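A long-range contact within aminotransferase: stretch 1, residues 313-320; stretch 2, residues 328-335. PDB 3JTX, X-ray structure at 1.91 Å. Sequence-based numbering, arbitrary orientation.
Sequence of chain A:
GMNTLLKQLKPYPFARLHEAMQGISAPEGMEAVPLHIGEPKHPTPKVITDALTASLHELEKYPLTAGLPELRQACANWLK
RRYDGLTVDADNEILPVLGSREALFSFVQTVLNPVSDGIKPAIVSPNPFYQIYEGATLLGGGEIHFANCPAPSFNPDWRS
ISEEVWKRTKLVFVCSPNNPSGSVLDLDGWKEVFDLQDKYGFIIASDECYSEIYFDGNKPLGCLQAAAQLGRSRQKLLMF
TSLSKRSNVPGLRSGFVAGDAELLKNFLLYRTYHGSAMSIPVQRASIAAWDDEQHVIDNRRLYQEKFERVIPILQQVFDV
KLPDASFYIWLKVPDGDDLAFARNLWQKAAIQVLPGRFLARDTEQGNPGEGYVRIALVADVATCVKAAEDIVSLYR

Stretch 1, residues 313-320: ILQQVFDV
Stretch 2, residues 328-335: YIWLKVPD

Stretch 1 opens in a helix that begins earlier in the chain; Ile313 and Leu314 are helical, with phi/psi of -67/-51° and -63/-33°. Backbone hydrogen bonds from Val317 N and Phe318 N both reach Leu314 O, at 3.0 and 2.9 Å. Val317, at -128/-33°, leads into an extended segment: Phe318 (-106/156°), Asp319 (-89/97°) and Val320 (-153/151°). Stretch 2 is a strand from Tyr328 to Lys332, with phi from -109 to -70° and psi from 90 to 145°; Val333 (-82/121°) remains extended, and Pro334 turns to -46/-50°.

The extended segments run antiparallel, as the register shows: CA of Phe318 lies 7.1 Å from CA of Pro334, CA of Asp319 6.6 Å from CA of Lys332, and CA of Val320 6.5 Å from CA of Leu331. These spacings are wide for paired strands, and no direct hydrogen bond crosses between the stretches. Two waters fill the gap instead. Water 1 accepts from Asp319 N at 3.0 Å and donates to Lys332 O at 2.7 Å. Water 2 accepts from Lys332 N at 2.9 Å and donates to Asp319 O at 2.7 Å, with a weak bond to Trp330 O at 3.3 Å. Thus both backbone polar groups of Asp319 and of Lys332 are satisfied through solvent.

The side chains supply the direct contact, which buries 397 Å² summed over both stretches. Phe318 is buried, its CA-to-CB bond pointing toward stretch 2, with chi1 -59° (m) and chi2 -78°. Leu331 (chi1 t, chi2 p at 68°) starts sideways, but its end comes nearer: CD2 sits over one face of the Phe318 ring, 4.1 Å from the centroid and 4° off the normal, a nearly axial CH-pi contact. Its other methyl, CD1, lies 3.8 Å from Phe318 CB and 3.9 Å from Val320 CB, so the forked leucine packs against both residues. Pro334 lies at the ring edge, its CD 3.5 Å from Phe318 CE1; its apolar ring, C-gamma exo, suits packing against the aromatic edge, although the residue is otherwise exposed.

Further along, Val320 (chi1 61°, p) points toward stretch 2 and places CG2 3.9 Å from Ile329 CG2. Ile329 (m, t) also extends CD1 to within 3.8 Å of Leu314 CD1, with Leu314 likewise m, t. Branched aliphatic chains suit this site, where Leu314 and Ile329 are buried and Val320 partly exposed, because their methyls meet without leaving polar groups unpaired. Trp330 and Val333 point away from stretch 1, consistent with their negligible part in the contact.

At the exposed margin, Asp319 (chi1 t) and Lys332 (t throughout) both leave their backbones sideways. Asp319 OD2 is 4.2 Å from Lys332 NZ, close enough for opposite charges to attract but beyond a salt bridge. Within stretch 1, Gln315 NE2 donates to Val320 O at 2.9 Å (163°), tying the end of the extended segment back to Gln315, while Gln316 NE2 donates to Ile313 O at 2.8 Å (167°).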

# COMPACT_ATOMS: atom_id res chain seq x y z
N ILE A 313 -6.29 16.75 -38.29
CA ILE A 313 -6.93 18.05 -38.04
C ILE A 313 -5.87 19.02 -37.50
O ILE A 313 -5.70 20.11 -38.04
CB ILE A 313 -8.14 17.96 -37.08
CG1 ILE A 313 -9.28 17.15 -37.72
CG2 ILE A 313 -8.68 19.34 -36.72
CD1 ILE A 313 -10.41 16.83 -36.77
N LEU A 314 -5.14 18.60 -36.48
CA LEU A 314 -4.12 19.47 -35.88
C LEU A 314 -3.00 19.82 -36.87
O LEU A 314 -2.44 20.93 -36.84
CB LEU A 314 -3.52 18.82 -34.62
CG LEU A 314 -4.45 18.68 -33.40
CD1 LEU A 314 -3.72 17.91 -32.28
CD2 LEU A 314 -4.98 20.06 -32.93
N GLN A 315 -2.68 18.89 -37.76
CA GLN A 315 -1.61 19.10 -38.74
C GLN A 315 -1.89 20.24 -39.73
O GLN A 315 -1.00 20.65 -40.45
CB GLN A 315 -1.29 17.81 -39.48
CG GLN A 315 -0.45 16.83 -38.67
CD GLN A 315 -0.29 15.48 -39.36
OE1 GLN A 315 -1.13 15.08 -40.17
NE2 GLN A 315 0.78 14.77 -39.03
N GLN A 316 -3.13 20.74 -39.76
CA GLN A 316 -3.46 21.90 -40.57
C GLN A 316 -2.70 23.14 -40.13
O GLN A 316 -2.45 24.00 -40.94
CB GLN A 316 -4.95 22.20 -40.52
CG GLN A 316 -5.83 21.16 -41.20
CD GLN A 316 -7.30 21.40 -40.93
OE1 GLN A 316 -8.01 21.88 -41.80
NE2 GLN A 316 -7.74 21.10 -39.73
N VAL A 317 -2.35 23.22 -38.85
CA VAL A 317 -1.73 24.41 -38.27
C VAL A 317 -0.44 24.09 -37.49
O VAL A 317 0.49 24.89 -37.50
CB VAL A 317 -2.75 25.15 -37.36
CG1 VAL A 317 -2.07 26.15 -36.44
CG2 VAL A 317 -3.81 25.85 -38.23
N PHE A 318 -0.37 22.91 -36.87
CA PHE A 318 0.73 22.57 -35.97
C PHE A 318 1.71 21.58 -36.56
O PHE A 318 1.36 20.78 -37.43
CB PHE A 318 0.18 22.00 -34.66
CG PHE A 318 -0.73 22.95 -33.95
CD1 PHE A 318 -0.21 24.01 -33.22
CD2 PHE A 318 -2.11 22.82 -34.04
CE1 PHE A 318 -1.05 24.90 -32.58
CE2 PHE A 318 -2.95 23.70 -33.40
CZ PHE A 318 -2.42 24.76 -32.68
N ASP A 319 2.93 21.62 -36.04
CA ASP A 319 3.96 20.67 -36.39
C ASP A 319 3.81 19.51 -35.41
O ASP A 319 4.30 19.58 -34.28
CB ASP A 319 5.34 21.32 -36.26
CG ASP A 319 6.48 20.40 -36.64
OD1 ASP A 319 6.24 19.28 -37.16
OD2 ASP A 319 7.65 20.80 -36.41
N VAL A 320 3.12 18.46 -35.85
CA VAL A 320 2.73 17.37 -34.95
C VAL A 320 2.58 16.10 -35.75
O VAL A 320 2.26 16.14 -36.95
CB VAL A 320 1.40 17.69 -34.22
CG1 VAL A 320 0.28 17.87 -35.21
CG2 VAL A 320 1.05 16.61 -33.19
N TYR A 328 -1.41 10.41 -25.19
CA TYR A 328 -1.05 11.83 -25.16
C TYR A 328 -0.59 12.33 -26.51
O TYR A 328 0.04 11.58 -27.28
CB TYR A 328 0.06 12.10 -24.14
CG TYR A 328 -0.32 11.67 -22.76
CD1 TYR A 328 -1.29 12.37 -22.04
CD2 TYR A 328 0.28 10.58 -22.17
CE1 TYR A 328 -1.65 11.97 -20.74
CE2 TYR A 328 -0.06 10.17 -20.89
CZ TYR A 328 -1.01 10.86 -20.18
OH TYR A 328 -1.35 10.41 -18.91
N ILE A 329 -0.93 13.58 -26.80
CA ILE A 329 -0.28 14.36 -27.84
C ILE A 329 0.55 15.43 -27.09
O ILE A 329 0.02 16.20 -26.29
CB ILE A 329 -1.30 15.05 -28.76
CG1 ILE A 329 -2.14 14.00 -29.51
CG2 ILE A 329 -0.58 15.94 -29.76
CD1 ILE A 329 -3.19 14.62 -30.41
N TRP A 330 1.86 15.44 -27.34
CA TRP A 330 2.78 16.43 -26.78
C TRP A 330 2.92 17.51 -27.85
O TRP A 330 3.79 17.44 -28.72
CB TRP A 330 4.10 15.72 -26.43
CG TRP A 330 5.21 16.46 -25.71
CD1 TRP A 330 6.54 16.49 -26.09
CD2 TRP A 330 5.14 17.15 -24.46
NE1 TRP A 330 7.28 17.18 -25.17
CE2 TRP A 330 6.45 17.61 -24.17
CE3 TRP A 330 4.11 17.45 -23.57
CZ2 TRP A 330 6.74 18.36 -23.02
CZ3 TRP A 330 4.40 18.21 -22.43
CH2 TRP A 330 5.70 18.64 -22.15
N LEU A 331 2.04 18.51 -27.79
CA LEU A 331 1.87 19.46 -28.87
C LEU A 331 2.84 20.65 -28.77
O LEU A 331 2.83 21.40 -27.78
CB LEU A 331 0.42 19.96 -28.91
CG LEU A 331 0.10 20.89 -30.08
CD1 LEU A 331 0.17 20.11 -31.41
CD2 LEU A 331 -1.26 21.57 -29.91
N LYS A 332 3.65 20.82 -29.80
CA LYS A 332 4.55 21.96 -29.90
C LYS A 332 3.74 23.24 -30.14
O LYS A 332 2.99 23.34 -31.10
CB LYS A 332 5.58 21.75 -31.03
CG LYS A 332 6.69 22.80 -31.08
CD LYS A 332 7.67 22.52 -32.25
CE LYS A 332 8.42 23.79 -32.69
NZ LYS A 332 9.40 23.53 -33.80
N VAL A 333 3.91 24.20 -29.23
CA VAL A 333 3.24 25.48 -29.28
C VAL A 333 3.99 26.40 -30.26
O VAL A 333 5.18 26.69 -30.05
CB VAL A 333 3.19 26.13 -27.88
CG1 VAL A 333 2.61 27.56 -27.96
CG2 VAL A 333 2.39 25.24 -26.92
N PRO A 334 3.31 26.88 -31.31
CA PRO A 334 3.96 27.70 -32.34
C PRO A 334 4.87 28.84 -31.83
O PRO A 334 6.03 28.92 -32.27
CB PRO A 334 2.78 28.24 -33.14
CG PRO A 334 1.78 27.11 -33.08
CD PRO A 334 1.92 26.55 -31.68
N ASP A 335 4.40 29.67 -30.90
CA ASP A 335 5.21 30.79 -30.40
C ASP A 335 6.01 30.46 -29.15
O ASP A 335 6.64 31.34 -28.57
CB ASP A 335 4.37 32.06 -30.22
CG ASP A 335 3.43 32.03 -29.00
OD1 ASP A 335 3.47 31.11 -28.15
OD2 ASP A 335 2.63 32.97 -28.90
O HOH W 1 3.49 23.47 -33.77
O HOH W 2 3.92 18.75 -31.79